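PDB 3SYJ: adhesion and penetration protein autotransporter from Haemophilus influenzae, which promotes bacterial adherence to and invasion of host cells by binding a host cell structure, self-associates between bacteria to cause aggregation, and is probably a serine protease. Local coordinates for residues A[750-755]-A[769-774]; A[709-714]-A[729-734]; A[787-792]-A[807-812]. All blocks are in the same frame, centred on the assembly; numbering follows the deposited sequence.

Contact 1: A[750-755]-A[769-774]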
ATOM      1  N   SER A 750       7.782 -17.064  -2.789  1.00 38.74           N
ATOM      2  CA  SER A 750       7.599 -17.567  -4.149  1.00 38.57           C
ATOM      3  C   SER A 750       8.309 -18.902  -4.335  1.00 41.33           C
ATOM      4  O   SER A 750       9.015 -19.365  -3.443  1.00 40.75           O
ATOM      5  CB  SER A 750       8.148 -16.563  -5.160  1.00 36.33           C
ATOM      6  OG  SER A 750       7.505 -15.310  -5.022  1.00 46.91           O
ATOM      7  N   ASP A 751       8.121 -19.515  -5.500  1.00 40.56           N
ATOM      8  CA  ASP A 751       8.819 -20.749  -5.853  1.00 38.46           C
ATOM      9  C   ASP A 751       8.629 -21.863  -4.825  1.00 42.47           C
ATOM     10  O   ASP A 751       7.509 -22.286  -4.554  1.00 42.56           O
ATOM     11  CB  ASP A 751      10.312 -20.478  -6.066  1.00 42.13           C
ATOM     12  CG  ASP A 751      10.574 -19.426  -7.141  1.00 48.71           C
ATOM     13  OD1 ASP A 751       9.869 -19.434  -8.178  1.00 49.47           O
ATOM     14  OD2 ASP A 751      11.487 -18.591  -6.947  1.00 46.55           O
ATOM     15  N   ASN A 752       9.736 -22.337  -4.263  1.00 42.76           N
ATOM     16  CA  ASN A 752       9.703 -23.420  -3.287  1.00 38.84           C
ATOM     17  C   ASN A 752      10.175 -22.973  -1.917  1.00 37.99           C
ATOM     18  O   ASN A 752      10.613 -23.787  -1.106  1.00 35.79           O
ATOM     19  CB  ASN A 752      10.578 -24.577  -3.759  1.00 44.85           C
ATOM     20  CG  ASN A 752      10.218 -25.039  -5.148  1.00 53.85           C
ATOM     21  OD1 ASN A 752       9.185 -25.679  -5.351  1.00 53.97           O
ATOM     22  ND2 ASN A 752      11.068 -24.713  -6.121  1.00 55.74           N
ATOM     23  N   SER A 753      10.096 -21.676  -1.656  1.00 39.53           N
ATOM     24  CA  SER A 753      10.552 -21.150  -0.379  1.00 38.63           C
ATOM     25  C   SER A 753       9.628 -21.558   0.768  1.00 36.92           C
ATOM     26  O   SER A 753       8.513 -22.031   0.547  1.00 35.41           O
ATOM     27  CB  SER A 753      10.685 -19.630  -0.441  1.00 34.96           C
ATOM     28  OG  SER A 753       9.438 -19.027  -0.731  1.00 37.93           O
ATOM     29  N   THR A 754      10.107 -21.368   1.992  1.00 37.02           N
ATOM     30  CA  THR A 754       9.360 -21.728   3.187  1.00 36.36           C
ATOM     31  C   THR A 754       9.510 -20.658   4.259  1.00 36.95           C
ATOM     32  O   THR A 754      10.586 -20.083   4.424  1.00 36.30           O
ATOM     33  CB  THR A 754       9.876 -23.043   3.779  1.00 39.75           C
ATOM     34  OG1 THR A 754       9.698 -24.099   2.828  1.00 45.09           O
ATOM     35  CG2 THR A 754       9.127 -23.380   5.058  1.00 41.44           C
ATOM     36  N   ALA A 755       8.434 -20.397   4.993  1.00 34.56           N
ATOM     37  CA  ALA A 755       8.500 -19.486   6.130  1.00 35.96           C
ATOM     38  C   ALA A 755       7.809 -20.096   7.338  1.00 36.40           C
ATOM     39  O   ALA A 755       6.846 -20.842   7.194  1.00 39.15           O
ATOM     40  CB  ALA A 755       7.886 -18.142   5.781  1.00 36.16           C
ATOM     41  N   THR A 769       2.882 -17.860  -3.414  1.00 41.82           N
ATOM     42  CA  THR A 769       2.519 -18.285  -4.759  1.00 42.34           C
ATOM     43  C   THR A 769       3.328 -19.525  -5.091  1.00 41.79           C
ATOM     44  O   THR A 769       4.151 -19.962  -4.288  1.00 42.57           O
ATOM     45  CB  THR A 769       2.820 -17.211  -5.811  1.00 39.39           C
ATOM     46  OG1 THR A 769       4.237 -17.056  -5.936  1.00 46.41           O
ATOM     47  CG2 THR A 769       2.199 -15.879  -5.418  1.00 48.65           C
ATOM     48  N   ASP A 770       3.087 -20.095  -6.267  1.00 40.47           N
ATOM     49  CA  ASP A 770       3.844 -21.253  -6.723  1.00 37.42           C
ATOM     50  C   ASP A 770       3.735 -22.416  -5.736  1.00 40.84           C
ATOM     51  O   ASP A 770       2.633 -22.864  -5.428  1.00 46.39           O
ATOM     52  CB  ASP A 770       5.305 -20.865  -6.971  1.00 42.21           C
ATOM     53  CG  ASP A 770       5.435 -19.548  -7.728  1.00 45.70           C
ATOM     54  OD1 ASP A 770       4.555 -19.251  -8.564  1.00 48.06           O
ATOM     55  OD2 ASP A 770       6.409 -18.802  -7.488  1.00 46.38           O
ATOM     56  N   SER A 771       4.865 -22.907  -5.239  1.00 40.41           N
ATOM     57  CA  SER A 771       4.850 -24.054  -4.330  1.00 42.29           C
ATOM     58  C   SER A 771       5.287 -23.681  -2.916  1.00 43.22           C
ATOM     59  O   SER A 771       5.640 -24.553  -2.117  1.00 37.08           O
ATOM     60  CB  SER A 771       5.747 -25.170  -4.868  1.00 42.25           C
ATOM     61  OG  SER A 771       5.467 -25.413  -6.235  1.00 53.14           O
ATOM     62  N   ALA A 772       5.261 -22.385  -2.615  1.00 40.76           N
ATOM     63  CA  ALA A 772       5.728 -21.880  -1.327  1.00 38.72           C
ATOM     64  C   ALA A 772       4.908 -22.432  -0.164  1.00 40.80           C
ATOM     65  O   ALA A 772       3.754 -22.821  -0.334  1.00 44.43           O
ATOM     66  CB  ALA A 772       5.710 -20.359  -1.320  1.00 37.96           C
ATOM     67  N   GLN A 773       5.512 -22.469   1.020  1.00 43.73           N
ATOM     68  CA  GLN A 773       4.815 -22.933   2.213  1.00 41.89           C
ATOM     69  C   GLN A 773       5.001 -21.982   3.389  1.00 42.42           C
ATOM     70  O   GLN A 773       6.099 -21.475   3.627  1.00 40.89           O
ATOM     71  CB  GLN A 773       5.281 -24.335   2.608  1.00 38.82           C
ATOM     72  CG  GLN A 773       4.875 -25.412   1.622  1.00 50.69           C
ATOM     73  CD  GLN A 773       4.872 -26.802   2.241  1.00 54.86           C
ATOM     74  OE1 GLN A 773       4.992 -27.807   1.536  1.00 58.79           O
ATOM     75  NE2 GLN A 773       4.733 -26.867   3.563  1.00 41.44           N
ATOM     76  N   PHE A 774       3.917 -21.749   4.122  1.00 38.76           N
ATOM     77  CA  PHE A 774       3.970 -20.941   5.332  1.00 35.14           C
ATOM     78  C   PHE A 774       3.472 -21.737   6.522  1.00 37.78           C
ATOM     79  O   PHE A 774       2.374 -22.296   6.496  1.00 38.18           O
ATOM     80  CB  PHE A 774       3.146 -19.661   5.189  1.00 32.42           C
ATOM     81  CG  PHE A 774       3.081 -18.838   6.452  1.00 35.49           C
ATOM     82  CD1 PHE A 774       4.208 -18.181   6.927  1.00 35.43           C
ATOM     83  CD2 PHE A 774       1.894 -18.718   7.162  1.00 32.31           C
ATOM     84  CE1 PHE A 774       4.150 -17.420   8.084  1.00 31.59           C
ATOM     85  CE2 PHE A 774       1.829 -17.960   8.318  1.00 28.86           C
ATOM     86  CZ  PHE A 774       2.960 -17.310   8.780  1.00 34.39           C
TER

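Contact 2: A[709-714]-A[729-734]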
ATOM      1  N   LEU A 709      15.964 -13.501   0.609  1.00 29.62           N
ATOM      2  CA  LEU A 709      16.601 -14.804   0.544  1.00 28.05           C
ATOM      3  C   LEU A 709      16.403 -15.409  -0.839  1.00 34.90           C
ATOM      4  O   LEU A 709      15.291 -15.401  -1.377  1.00 34.56           O
ATOM      5  CB  LEU A 709      16.020 -15.736   1.608  1.00 29.71           C
ATOM      6  CG  LEU A 709      16.019 -15.213   3.038  1.00 26.53           C
ATOM      7  CD1 LEU A 709      15.480 -16.275   3.976  1.00 33.52           C
ATOM      8  CD2 LEU A 709      17.422 -14.816   3.439  1.00 27.89           C
ATOM      9  N   THR A 710      17.482 -15.926  -1.417  1.00 31.32           N
ATOM     10  CA  THR A 710      17.402 -16.595  -2.709  1.00 32.31           C
ATOM     11  C   THR A 710      18.082 -17.956  -2.621  1.00 34.87           C
ATOM     12  O   THR A 710      18.648 -18.305  -1.585  1.00 34.44           O
ATOM     13  CB  THR A 710      18.024 -15.749  -3.843  1.00 30.01           C
ATOM     14  OG1 THR A 710      19.432 -15.589  -3.620  1.00 33.86           O
ATOM     15  CG2 THR A 710      17.365 -14.373  -3.905  1.00 25.76           C
ATOM     16  N   ASP A 711      18.002 -18.726  -3.702  1.00 34.66           N
ATOM     17  CA  ASP A 711      18.634 -20.037  -3.765  1.00 31.19           C
ATOM     18  C   ASP A 711      18.277 -20.889  -2.556  1.00 34.21           C
ATOM     19  O   ASP A 711      17.103 -21.113  -2.289  1.00 39.68           O
ATOM     20  CB  ASP A 711      20.145 -19.877  -3.900  1.00 31.88           C
ATOM     21  CG  ASP A 711      20.520 -18.831  -4.929  1.00 36.33           C
ATOM     22  OD1 ASP A 711      20.036 -18.930  -6.078  1.00 42.57           O
ATOM     23  OD2 ASP A 711      21.285 -17.904  -4.590  1.00 36.68           O
ATOM     24  N   ASN A 712      19.284 -21.359  -1.827  1.00 36.10           N
ATOM     25  CA  ASN A 712      19.050 -22.179  -0.643  1.00 33.39           C
ATOM     26  C   ASN A 712      19.269 -21.420   0.654  1.00 33.46           C
ATOM     27  O   ASN A 712      19.421 -22.020   1.712  1.00 37.36           O
ATOM     28  CB  ASN A 712      19.961 -23.405  -0.648  1.00 37.12           C
ATOM     29  CG  ASN A 712      19.565 -24.427  -1.686  1.00 46.34           C
ATOM     30  OD1 ASN A 712      18.605 -24.236  -2.430  1.00 48.49           O
ATOM     31  ND2 ASN A 712      20.309 -25.526  -1.745  1.00 48.84           N
ATOM     32  N   ALA A 713      19.287 -20.099   0.571  1.00 33.76           N
ATOM     33  CA  ALA A 713      19.601 -19.275   1.732  1.00 33.10           C
ATOM     34  C   ALA A 713      18.620 -19.452   2.893  1.00 30.38           C
ATOM     35  O   ALA A 713      17.438 -19.732   2.697  1.00 31.57           O
ATOM     36  CB  ALA A 713      19.703 -17.812   1.329  1.00 30.45           C
ATOM     37  N   THR A 714      19.131 -19.289   4.105  1.00 35.36           N
ATOM     38  CA  THR A 714      18.315 -19.381   5.305  1.00 32.50           C
ATOM     39  C   THR A 714      18.508 -18.137   6.156  1.00 30.07           C
ATOM     40  O   THR A 714      19.611 -17.606   6.238  1.00 33.17           O
ATOM     41  CB  THR A 714      18.699 -20.614   6.129  1.00 31.76           C
ATOM     42  OG1 THR A 714      18.385 -21.798   5.385  1.00 42.39           O
ATOM     43  CG2 THR A 714      17.939 -20.638   7.444  1.00 39.95           C
ATOM     44  N   LEU A 729      11.270 -14.229  -0.242  1.00 29.75           N
ATOM     45  CA  LEU A 729      11.941 -15.502  -0.438  1.00 31.69           C
ATOM     46  C   LEU A 729      11.654 -16.064  -1.812  1.00 34.47           C
ATOM     47  O   LEU A 729      10.545 -15.941  -2.323  1.00 37.61           O
ATOM     48  CB  LEU A 729      11.511 -16.510   0.627  1.00 32.81           C
ATOM     49  CG  LEU A 729      11.760 -16.112   2.076  1.00 27.47           C
ATOM     50  CD1 LEU A 729      10.613 -15.257   2.561  1.00 28.47           C
ATOM     51  CD2 LEU A 729      11.909 -17.349   2.936  1.00 33.55           C
ATOM     52  N   THR A 730      12.668 -16.684  -2.403  1.00 35.19           N
ATOM     53  CA  THR A 730      12.534 -17.307  -3.708  1.00 37.04           C
ATOM     54  C   THR A 730      13.278 -18.630  -3.690  1.00 37.82           C
ATOM     55  O   THR A 730      13.941 -18.958  -2.705  1.00 35.87           O
ATOM     56  CB  THR A 730      13.125 -16.418  -4.813  1.00 33.79           C
ATOM     57  OG1 THR A 730      14.506 -16.166  -4.528  1.00 34.98           O
ATOM     58  CG2 THR A 730      12.385 -15.096  -4.891  1.00 30.91           C
ATOM     59  N   ASN A 731      13.168 -19.389  -4.775  1.00 40.34           N
ATOM     60  CA  ASN A 731      13.897 -20.640  -4.893  1.00 34.88           C
ATOM     61  C   ASN A 731      13.548 -21.588  -3.754  1.00 40.31           C
ATOM     62  O   ASN A 731      12.376 -21.870  -3.529  1.00 43.64           O
ATOM     63  CB  ASN A 731      15.399 -20.365  -4.948  1.00 36.76           C
ATOM     64  CG  ASN A 731      15.785 -19.512  -6.143  1.00 39.01           C
ATOM     65  OD1 ASN A 731      15.456 -19.846  -7.280  1.00 48.21           O
ATOM     66  ND2 ASN A 731      16.477 -18.405  -5.894  1.00 34.63           N
ATOM     67  N   HIS A 732      14.553 -22.075  -3.032  1.00 36.53           N
ATOM     68  CA  HIS A 732      14.306 -22.977  -1.911  1.00 35.66           C
ATOM     69  C   HIS A 732      14.749 -22.371  -0.580  1.00 40.76           C
ATOM     70  O   HIS A 732      15.133 -23.095   0.340  1.00 42.99           O
ATOM     71  CB  HIS A 732      15.015 -24.318  -2.117  1.00 36.88           C
ATOM     72  CG  HIS A 732      14.543 -25.077  -3.316  1.00 51.55           C
ATOM     73  ND1 HIS A 732      14.883 -24.719  -4.605  1.00 61.49           N
ATOM     74  CD2 HIS A 732      13.771 -26.184  -3.425  1.00 53.72           C
ATOM     75  CE1 HIS A 732      14.333 -25.568  -5.456  1.00 60.57           C
ATOM     76  NE2 HIS A 732      13.653 -26.467  -4.765  1.00 61.00           N
ATOM     77  N   SER A 733      14.688 -21.045  -0.481  1.00 33.09           N
ATOM     78  CA  SER A 733      15.098 -20.338   0.731  1.00 30.13           C
ATOM     79  C   SER A 733      14.146 -20.585   1.906  1.00 35.03           C
ATOM     80  O   SER A 733      12.974 -20.905   1.706  1.00 36.41           O
ATOM     81  CB  SER A 733      15.189 -18.846   0.447  1.00 30.48           C
ATOM     82  OG  SER A 733      13.947 -18.358  -0.019  1.00 32.41           O
ATOM     83  N   GLN A 734      14.652 -20.429   3.127  1.00 36.08           N
ATOM     84  CA  GLN A 734      13.848 -20.650   4.333  1.00 34.11           C
ATOM     85  C   GLN A 734      14.011 -19.523   5.349  1.00 30.08           C
ATOM     86  O   GLN A 734      15.127 -19.097   5.642  1.00 31.56           O
ATOM     87  CB  GLN A 734      14.228 -21.969   5.000  1.00 33.12           C
ATOM     88  CG  GLN A 734      14.145 -23.180   4.093  1.00 44.14           C
ATOM     89  CD  GLN A 734      14.128 -24.483   4.872  1.00 55.27           C
ATOM     90  OE1 GLN A 734      13.808 -24.505   6.065  1.00 56.16           O
ATOM     91  NE2 GLN A 734      14.470 -25.578   4.201  1.00 59.59           N
TER
HETATM   92  O   HOH W   1      17.640 -23.364  -4.970  1.00 41.27           O

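Contact 3: A[787-792]-A[807-812]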
ATOM      1  N   GLY A 787      -2.771 -17.061  -0.313  1.00 40.74           N
ATOM      2  CA  GLY A 787      -2.062 -18.139  -0.974  1.00 42.34           C
ATOM      3  C   GLY A 787      -2.814 -18.660  -2.181  1.00 43.95           C
ATOM      4  O   GLY A 787      -3.998 -18.970  -2.095  1.00 45.07           O
ATOM      5  N   ASP A 788      -2.131 -18.756  -3.314  1.00 48.04           N
ATOM      6  CA  ASP A 788      -2.776 -19.280  -4.509  1.00 48.18           C
ATOM      7  C   ASP A 788      -2.156 -20.581  -4.997  1.00 47.60           C
ATOM      8  O   ASP A 788      -1.353 -21.205  -4.302  1.00 45.87           O
ATOM      9  CB  ASP A 788      -2.850 -18.232  -5.625  1.00 49.07           C
ATOM     10  CG  ASP A 788      -1.519 -17.560  -5.892  1.00 59.80           C
ATOM     11  OD1 ASP A 788      -0.581 -18.262  -6.339  1.00 60.11           O
ATOM     12  OD2 ASP A 788      -1.421 -16.328  -5.672  1.00 58.70           O
ATOM     13  N   LYS A 789      -2.540 -20.966  -6.206  1.00 47.59           N
ATOM     14  CA  LYS A 789      -2.334 -22.315  -6.718  1.00 47.50           C
ATOM     15  C   LYS A 789      -0.970 -22.911  -6.405  1.00 38.85           C
ATOM     16  O   LYS A 789       0.061 -22.351  -6.770  1.00 41.62           O
ATOM     17  CB  LYS A 789      -2.615 -22.349  -8.224  1.00 63.38           C
ATOM     18  CG  LYS A 789      -4.019 -21.871  -8.591  1.00 60.39           C
ATOM     19  CD  LYS A 789      -4.265 -21.913 -10.092  1.00 70.95           C
ATOM     20  CE  LYS A 789      -5.745 -21.770 -10.403  1.00 78.44           C
ATOM     21  NZ  LYS A 789      -6.337 -20.602  -9.693  1.00 81.45           N
ATOM     22  N   GLY A 790      -0.983 -24.057  -5.728  1.00 41.13           N
ATOM     23  CA  GLY A 790       0.233 -24.779  -5.391  1.00 38.71           C
ATOM     24  C   GLY A 790       0.659 -24.630  -3.938  1.00 45.46           C
ATOM     25  O   GLY A 790       1.279 -25.529  -3.360  1.00 43.71           O
ATOM     26  N   THR A 791       0.304 -23.496  -3.339  1.00 47.14           N
ATOM     27  CA  THR A 791       0.797 -23.128  -2.010  1.00 44.46           C
ATOM     28  C   THR A 791       0.097 -23.831  -0.849  1.00 43.52           C
ATOM     29  O   THR A 791      -1.092 -24.148  -0.917  1.00 42.86           O
ATOM     30  CB  THR A 791       0.708 -21.606  -1.788  1.00 40.65           C
ATOM     31  OG1 THR A 791      -0.658 -21.184  -1.879  1.00 40.38           O
ATOM     32  CG2 THR A 791       1.520 -20.879  -2.833  1.00 40.87           C
ATOM     33  N   THR A 792       0.851 -24.063   0.222  1.00 42.47           N
ATOM     34  CA  THR A 792       0.320 -24.709   1.415  1.00 39.78           C
ATOM     35  C   THR A 792       0.548 -23.873   2.669  1.00 38.06           C
ATOM     36  O   THR A 792       1.670 -23.476   2.967  1.00 39.91           O
ATOM     37  CB  THR A 792       0.958 -26.081   1.643  1.00 36.90           C
ATOM     38  OG1 THR A 792       0.782 -26.893   0.478  1.00 41.58           O
ATOM     39  CG2 THR A 792       0.315 -26.764   2.832  1.00 35.04           C
ATOM     40  N   THR A 807      -8.157 -15.801   0.716  1.00 36.95           N
ATOM     41  CA  THR A 807      -8.073 -16.974  -0.141  1.00 39.22           C
ATOM     42  C   THR A 807      -6.776 -17.744   0.068  1.00 38.68           C
ATOM     43  O   THR A 807      -5.691 -17.165   0.131  1.00 40.46           O
ATOM     44  CB  THR A 807      -8.214 -16.597  -1.621  1.00 39.43           C
ATOM     45  OG1 THR A 807      -9.460 -15.920  -1.812  1.00 42.93           O
ATOM     46  CG2 THR A 807      -8.175 -17.841  -2.498  1.00 38.41           C
ATOM     47  N   LEU A 808      -6.906 -19.033   0.179  1.00 37.73           N
ATOM     48  CA  LEU A 808      -5.771 -19.907   0.285  1.00 39.86           C
ATOM     49  C   LEU A 808      -5.958 -21.065  -0.657  1.00 40.08           C
ATOM     50  O   LEU A 808      -7.018 -21.302  -1.156  1.00 42.59           O
ATOM     51  CB  LEU A 808      -5.622 -20.432   1.707  1.00 34.75           C
ATOM     52  CG  LEU A 808      -5.572 -19.470   2.861  1.00 33.16           C
ATOM     53  CD1 LEU A 808      -5.635 -20.184   4.127  1.00 33.99           C
ATOM     54  CD2 LEU A 808      -4.366 -18.603   2.808  1.00 37.35           C
ATOM     55  N   GLN A 809      -4.897 -21.781  -0.902  1.00 40.33           N
ATOM     56  CA  GLN A 809      -4.964 -22.950  -1.710  1.00 39.43           C
ATOM     57  C   GLN A 809      -5.149 -24.230  -0.938  1.00 41.44           C
ATOM     58  O   GLN A 809      -6.234 -24.738  -0.831  1.00 42.57           O
ATOM     59  CB  GLN A 809      -3.672 -23.078  -2.479  1.00 41.10           C
ATOM     60  CG  GLN A 809      -3.689 -24.008  -3.628  1.00 42.81           C
ATOM     61  CD  GLN A 809      -4.839 -23.822  -4.532  1.00 43.09           C
ATOM     62  OE1 GLN A 809      -5.288 -22.729  -4.785  1.00 44.23           O
ATOM     63  NE2 GLN A 809      -5.307 -24.888  -5.048  1.00 42.13           N
ATOM     64  N   ASN A 810      -4.079 -24.737  -0.378  1.00 38.87           N
ATOM     65  CA  ASN A 810      -4.126 -25.790   0.598  1.00 39.11           C
ATOM     66  C   ASN A 810      -3.914 -25.230   1.985  1.00 43.31           C
ATOM     67  O   ASN A 810      -3.220 -24.271   2.160  1.00 41.27           O
ATOM     68  CB  ASN A 810      -3.111 -26.873   0.269  1.00 38.56           C
ATOM     69  CG  ASN A 810      -3.216 -27.351  -1.166  1.00 45.49           C
ATOM     70  OD1 ASN A 810      -4.215 -27.882  -1.595  1.00 41.79           O
ATOM     71  ND2 ASN A 810      -2.164 -27.167  -1.896  1.00 48.07           N
ATOM     72  N   LEU A 811      -4.568 -25.837   2.953  1.00 39.56           N
ATOM     73  CA  LEU A 811      -4.512 -25.419   4.318  1.00 37.02           C
ATOM     74  C   LEU A 811      -4.557 -26.644   5.185  1.00 36.22           C
ATOM     75  O   LEU A 811      -5.372 -27.486   4.998  1.00 39.83           O
ATOM     76  CB  LEU A 811      -5.705 -24.523   4.626  1.00 37.12           C
ATOM     77  CG  LEU A 811      -6.066 -24.201   6.063  1.00 32.52           C
ATOM     78  CD1 LEU A 811      -5.023 -23.444   6.697  1.00 32.34           C
ATOM     79  CD2 LEU A 811      -7.376 -23.467   6.153  1.00 29.95           C
ATOM     80  N   THR A 812      -3.657 -26.739   6.138  1.00 37.53           N
ATOM     81  CA  THR A 812      -3.571 -27.905   7.004  1.00 34.28           C
ATOM     82  C   THR A 812      -3.694 -27.488   8.459  1.00 38.00           C
ATOM     83  O   THR A 812      -2.929 -26.649   8.934  1.00 41.85           O
ATOM     84  CB  THR A 812      -2.245 -28.651   6.802  1.00 34.45           C
ATOM     85  OG1 THR A 812      -2.212 -29.223   5.489  1.00 32.04           O
ATOM     86  CG2 THR A 812      -2.096 -29.755   7.835  1.00 43.51           C
TER
HETATM   87  O   HOH W   2      -2.204 -21.761   0.457  1.00 33.99           O

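Contact 1: A[750-755]-A[769-774]
Asp770 lays its carboxylate against the turn that holds Asp751. OD2 of Asp770 accepts the backbone N of Asp751 at 2.7 Å through its anti lone pair, and the bond is nearly straight at 166°. The two acids lie side by side and point the same way, with carboxylate planes 20° apart. OD1 of Asp751 is 3.6 Å from OD2 of Asp770, so two like charges would sit close together. Asp751 has a backbone partner of its own: its OD2 accepts the N-H of Asn731. Both segments form type II' turns, and these match closely. Ser771 N donates to Asp751 O at 2.8 Å. Further on the chains pair as parallel strands. Here Gln773 N donates to Ser753 O at 3.1 Å, and Gln773 O takes Ala755 N at 2.9 Å.

The tight side is the interior one. Ala755 CB lies in the ring plane of Phe774, at the edge, 3.9 Å from CD1. Ser753 is buried too, and its OG lies 4.0 Å from Ala772 CB. That OG sits between its own backbone N and carbonyl carbon (chi1 61°). Within 750-755 it donates to Ser750 O, which also accepts Ser753 N, so two bonds close that turn.

The outer side is looser. Asn752, Ser771 and Gln773 are exposed. OD1 of Asn752 lies 3.5 Å from Ser771 CB, and the far end of Gln773 turns off from 750-755.

The pair belongs to two successive coils of the parallel beta-helix of the passenger domain. The turns run into strands 754-758 and 773-777. Inside the coil, Phe774 packs on Val766 and Leu768, and Ala755 on Ile747 and Leu749, from strands 766-768 and 747-749.

Contact 2: A[709-714]-A[729-734]
Four pairs of side chains run side by side, in step, between 709-714 and 729-734: Thr710 with Thr730, Asp711 with Asn731, Asn712 with His732, and Thr714 with Gln734. Each pair points the same way. The carboxylate plane of Asp711 and the amide plane of Asn731 are nearly parallel, 12° apart. Asn712 and His732 differ: their flat groups are turned 78° against each other. A water joins them, donating to Asn712 OD1 at 2.9 Å and lying 3.1 Å from His732 ND1. Thr710 sets its methyl CG2 3.4 Å from Thr730 OG1.

Inside, Leu709 CD1 meets Leu729 CD2 at 3.9 Å. Leu709 CB is pressed to 3.4 Å from Ser733 CB, which is tight for two carbons. Ser733 OG sits between its backbone N and carbonyl carbon (chi1 58°) and donates to Thr730 O. In the backbones, Thr730 N donates to Leu709 O, His732 N to Asp711 O at 2.8 Å, and Gln734 N to Ala713 O at 2.9 Å.

These type II' turns link strand 701-709 to 714-718 and strand 727-729 to 734-738 in the beta-solenoid. Asp711 OD2 reaches back to Asn656 N, beyond strand 645-654. Leu709 and Leu729 pack on Phe735 of strand 734-738.

Contact 3: A[787-792]-A[807-812]
Thr791 O accepts two N-H groups of Asn810. The backbone N binds it at 3.1 Å, close to the line of the carbonyl. ND2 adds a weak bond at 3.3 Å. Asn810 OD1 turns to another partner, Lys858 N in the next coil. A water lies nearby. It donates to Thr791 OG1 at 2.9 Å and to Asn810 O, and it accepts Gln809 N at 3.0 Å. Thr791 OG1 in turn donates to Asp788 O and helps close the type II turn from Asp788 to Thr791. Gly790 has a phi of 104° in this turn, at the third position, where glycine is common.

Gln809 covers the turn. CG is anti to its backbone N (chi1 -164°), which puts it 3.4 Å from Gly790 N. Gln809 CB lies 3.2 Å from Thr791 O. Its side chain crosses that of Thr791 at about a right angle. At the near end Gly787 N donates to Thr807 O at 3.0 Å, almost straight at 176°. Thr807 also packs on Asn656 of the second subunit.

Direct backbone bonds thus hold both ends, at Gly787 and at Thr791. Between them the turn of 787-792 is longer than the single residue Gln809 facing it. The water links the turn to Gln809 N and Asn810 O, while Gln809 CB and CG pack over the turn. The joint thus rests on backbone and water-mediated polar bonds plus side-chain packing.

The contacts follow the chain in series: contact 2, then contact 1, then contact 3. Contact 1 lies in the middle, its centre about 9 Å from that of contact 2 and about 10 Å from that of contact 3. The centres of contacts 2 and 3 are about 19 Å apart, and those two do not touch. All three lie along one edge of the beta-helix, at turns that lead into parallel-paired strands from 714-718 to 810-813. Backbone bonds join neighbours: Asn752 to Asn731, and Phe774 and Ala772 to Thr792. The repeated joints therefore extend the passenger stem coil by coil, away from Ser218, the probable active-site serine of the protease domain.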